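Histidyl-trna synthetase (Thermus thermophilus, PDB 1H4V) catalyses the ATP-dependent attachment of L-histidine to tRNA(His), releasing AMP and diphosphate, as a homodimeric class II aminoacyl-tRNA synthetase. Local coordinates at residues Lys327-Leu333 / Leu355-Ala360. Coordinates in Å, arbitrary orientation, origin at the centre of the assembly. Residues are numbered along the deposited sequence.
Sequences KGPDLYL and LRAEYA
Strands 331-333 and 357-359 run parallel, their axes 4.4 Å apart at closest approach and inclined by 23°. Leu331 pairs with Ala357, Tyr332 with Glu358 and Leu333 with Tyr359. Backbone hydrogen bonds run from Leu331 N to Arg356 O (3.1 Å), Glu358 N to Leu331 O (2.7 Å), Leu333 N to Glu358 O (2.7 Å) and Ala360 N to Leu333 O (3.1 Å). Asp330 (phi/psi -74/-29) breaks the extended run, so its N also meets Arg356 O, weakly (2.7 Å); its m rotamer lets OD2 accept from Arg356 N at 3.1 Å. Small Ala357 lies beside Leu331 on the same face (CB to CB 4.2 Å), as Tyr359 does beside Leu333 (CB to CB 3.9 Å). Against helix 338-351, Leu331 meets Leu351, Leu333 meets Leu347, and Ala357 and Tyr359 both meet Ala348. That helix links the strands in a beta-alpha-beta unit at one margin of the anticodon-binding domain's mixed sheet; strand 380-384 flanks strand 331-335 on its other side. On the opposite face, the Tyr332 ring (chi1 t) leans over strand 357-359, its edge to Glu358 CB (CD1 to CB 3.7 Å) and OH 3.6 Å from Ala360 CB. Arg356 extends with chi1 to chi3 all t, so Gly328 C and Pro329 CA lie over one guanidinium face while NH1 donates to Lys327 O (2.8 Å). Its NE salt-bridges Glu358 OE2 (3.0 Å), against which Pro329 CB fits (3.3 Å). On the helix face, Tyr359 also packs on Ile138 of the second subunit.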
ATOM      1  N   LYS A 327       5.516  18.622   8.319  1.00 43.40           N
ATOM      2  CA  LYS A 327       6.808  19.232   8.598  1.00 41.34           C
ATOM      3  C   LYS A 327       7.308  19.948   7.344  1.00 37.94           C
ATOM      4  O   LYS A 327       6.998  19.547   6.222  1.00 37.05           O
ATOM      5  CB  LYS A 327       7.834  18.178   9.024  1.00 44.71           C
ATOM      6  CG  LYS A 327       9.034  18.778   9.747  1.00 53.42           C
ATOM      7  CD  LYS A 327      10.282  17.924   9.614  1.00 58.68           C
ATOM      8  CE  LYS A 327      10.805  17.955   8.181  1.00 63.26           C
ATOM      9  NZ  LYS A 327      12.119  17.262   8.030  1.00 64.89           N
ATOM     10  N   GLY A 328       8.071  21.018   7.544  1.00 35.66           N
ATOM     11  CA  GLY A 328       8.603  21.771   6.421  1.00 31.90           C
ATOM     12  C   GLY A 328      10.008  21.337   6.047  1.00 29.17           C
ATOM     13  O   GLY A 328      10.631  20.558   6.760  1.00 29.24           O
ATOM     14  N   PRO A 329      10.540  21.820   4.922  1.00 27.90           N
ATOM     15  CA  PRO A 329      11.890  21.423   4.530  1.00 28.32           C
ATOM     16  C   PRO A 329      12.923  21.989   5.495  1.00 28.02           C
ATOM     17  O   PRO A 329      12.648  22.952   6.213  1.00 27.56           O
ATOM     18  CB  PRO A 329      12.025  22.025   3.138  1.00 26.82           C
ATOM     19  CG  PRO A 329      11.243  23.281   3.270  1.00 25.05           C
ATOM     20  CD  PRO A 329       9.995  22.802   3.972  1.00 26.80           C
ATOM     21  N   ASP A 330      14.105  21.384   5.513  1.00 26.73           N
ATOM     22  CA  ASP A 330      15.176  21.867   6.374  1.00 26.41           C
ATOM     23  C   ASP A 330      15.737  23.160   5.792  1.00 25.12           C
ATOM     24  O   ASP A 330      16.211  24.019   6.526  1.00 25.44           O
ATOM     25  CB  ASP A 330      16.293  20.826   6.486  1.00 27.69           C
ATOM     26  CG  ASP A 330      15.837  19.552   7.170  1.00 32.14           C
ATOM     27  OD1 ASP A 330      15.144  19.646   8.203  1.00 37.70           O
ATOM     28  OD2 ASP A 330      16.175  18.457   6.683  1.00 35.87           O
ATOM     29  N   LEU A 331      15.668  23.296   4.470  1.00 22.99           N
ATOM     30  CA  LEU A 331      16.182  24.480   3.794  1.00 21.31           C
ATOM     31  C   LEU A 331      15.350  24.879   2.573  1.00 20.42           C
ATOM     32  O   LEU A 331      15.061  24.045   1.709  1.00 20.79           O
ATOM     33  CB  LEU A 331      17.630  24.229   3.354  1.00 20.95           C
ATOM     34  CG  LEU A 331      18.333  25.295   2.494  1.00 24.82           C
ATOM     35  CD1 LEU A 331      18.588  26.540   3.334  1.00 18.55           C
ATOM     36  CD2 LEU A 331      19.663  24.747   1.951  1.00 20.04           C
ATOM     37  N   TYR A 332      14.961  26.151   2.512  1.00 18.44           N
ATOM     38  CA  TYR A 332      14.215  26.677   1.376  1.00 17.16           C
ATOM     39  C   TYR A 332      15.075  27.781   0.758  1.00 18.04           C
ATOM     40  O   TYR A 332      15.219  28.867   1.325  1.00 17.73           O
ATOM     41  CB  TYR A 332      12.866  27.254   1.802  1.00 18.24           C
ATOM     42  CG  TYR A 332      11.974  27.558   0.621  1.00 18.36           C
ATOM     43  CD1 TYR A 332      11.438  26.530  -0.151  1.00 24.52           C
ATOM     44  CD2 TYR A 332      11.717  28.869   0.236  1.00 24.51           C
ATOM     45  CE1 TYR A 332      10.673  26.799  -1.285  1.00 25.22           C
ATOM     46  CE2 TYR A 332      10.953  29.150  -0.897  1.00 23.68           C
ATOM     47  CZ  TYR A 332      10.437  28.112  -1.652  1.00 27.32           C
ATOM     48  OH  TYR A 332       9.703  28.384  -2.787  1.00 34.22           O
ATOM     49  N   LEU A 333      15.649  27.483  -0.403  1.00 18.45           N
ATOM     50  CA  LEU A 333      16.531  28.397  -1.128  1.00 17.87           C
ATOM     51  C   LEU A 333      15.821  29.423  -1.994  1.00 18.41           C
ATOM     52  O   LEU A 333      14.966  29.084  -2.808  1.00 16.21           O
ATOM     53  CB  LEU A 333      17.486  27.595  -2.006  1.00 18.23           C
ATOM     54  CG  LEU A 333      18.681  27.003  -1.269  1.00 20.21           C
ATOM     55  CD1 LEU A 333      19.255  25.827  -2.043  1.00 18.87           C
ATOM     56  CD2 LEU A 333      19.719  28.101  -1.067  1.00 21.55           C
ATOM     57  N   LEU A 355      19.175  15.845   3.696  1.00 27.64           N
ATOM     58  CA  LEU A 355      18.458  17.009   4.185  1.00 27.76           C
ATOM     59  C   LEU A 355      17.332  17.275   3.206  1.00 26.41           C
ATOM     60  O   LEU A 355      17.455  16.952   2.032  1.00 28.42           O
ATOM     61  CB  LEU A 355      19.403  18.213   4.221  1.00 27.60           C
ATOM     62  CG  LEU A 355      19.808  18.884   5.533  1.00 29.55           C
ATOM     63  CD1 LEU A 355      19.938  17.882   6.669  1.00 30.92           C
ATOM     64  CD2 LEU A 355      21.124  19.604   5.296  1.00 28.47           C
ATOM     65  N   ARG A 356      16.224  17.829   3.680  1.00 25.17           N
ATOM     66  CA  ARG A 356      15.138  18.168   2.777  1.00 23.92           C
ATOM     67  C   ARG A 356      15.388  19.622   2.355  1.00 23.11           C
ATOM     68  O   ARG A 356      15.238  20.551   3.153  1.00 22.26           O
ATOM     69  CB  ARG A 356      13.790  18.033   3.476  1.00 24.05           C
ATOM     70  CG  ARG A 356      12.604  18.389   2.587  1.00 29.99           C
ATOM     71  CD  ARG A 356      11.279  18.096   3.274  1.00 31.50           C
ATOM     72  NE  ARG A 356      10.185  18.817   2.642  1.00 36.66           N
ATOM     73  CZ  ARG A 356       8.976  18.957   3.176  1.00 40.55           C
ATOM     74  NH1 ARG A 356       8.704  18.416   4.355  1.00 41.15           N
ATOM     75  NH2 ARG A 356       8.044  19.660   2.541  1.00 38.63           N
ATOM     76  N   ALA A 357      15.790  19.817   1.105  1.00 21.90           N
ATOM     77  CA  ALA A 357      16.083  21.160   0.613  1.00 20.12           C
ATOM     78  C   ALA A 357      15.269  21.500  -0.622  1.00 19.90           C
ATOM     79  O   ALA A 357      15.304  20.779  -1.618  1.00 19.45           O
ATOM     80  CB  ALA A 357      17.573  21.286   0.310  1.00 17.63           C
ATOM     81  N   GLU A 358      14.536  22.605  -0.549  1.00 19.26           N
ATOM     82  CA  GLU A 358      13.711  23.041  -1.660  1.00 18.53           C
ATOM     83  C   GLU A 358      14.138  24.416  -2.143  1.00 18.66           C
ATOM     84  O   GLU A 358      14.922  25.100  -1.492  1.00 16.61           O
ATOM     85  CB  GLU A 358      12.240  23.035  -1.244  1.00 23.31           C
ATOM     86  CG  GLU A 358      11.720  21.627  -0.963  1.00 27.72           C
ATOM     87  CD  GLU A 358      10.299  21.604  -0.421  1.00 31.81           C
ATOM     88  OE1 GLU A 358       9.400  22.163  -1.085  1.00 35.22           O
ATOM     89  OE2 GLU A 358      10.087  21.020   0.666  1.00 30.70           O
ATOM     90  N   TYR A 359      13.618  24.825  -3.289  1.00 19.04           N
ATOM     91  CA  TYR A 359      13.997  26.108  -3.853  1.00 19.75           C
ATOM     92  C   TYR A 359      12.888  26.681  -4.722  1.00 21.05           C
ATOM     93  O   TYR A 359      12.072  25.943  -5.264  1.00 20.97           O
ATOM     94  CB  TYR A 359      15.262  25.919  -4.691  1.00 19.61           C
ATOM     95  CG  TYR A 359      15.071  24.914  -5.806  1.00 19.33           C
ATOM     96  CD1 TYR A 359      14.458  25.281  -7.007  1.00 21.18           C
ATOM     97  CD2 TYR A 359      15.424  23.575  -5.632  1.00 20.34           C
ATOM     98  CE1 TYR A 359      14.193  24.341  -7.996  1.00 19.46           C
ATOM     99  CE2 TYR A 359      15.165  22.628  -6.618  1.00 19.35           C
ATOM    100  CZ  TYR A 359      14.545  23.019  -7.793  1.00 20.26           C
ATOM    101  OH  TYR A 359      14.238  22.080  -8.749  1.00 22.77           O
ATOM    102  N   ALA A 360      12.866  28.003  -4.855  1.00 22.88           N
ATOM    103  CA  ALA A 360      11.867  28.669  -5.680  1.00 23.65           C
ATOM    104  C   ALA A 360      12.391  28.633  -7.111  1.00 24.89           C
ATOM    105  O   ALA A 360      13.603  28.692  -7.328  1.00 23.19           O
ATOM    106  CB  ALA A 360      11.683  30.117  -5.217  1.00 21.05           C
TER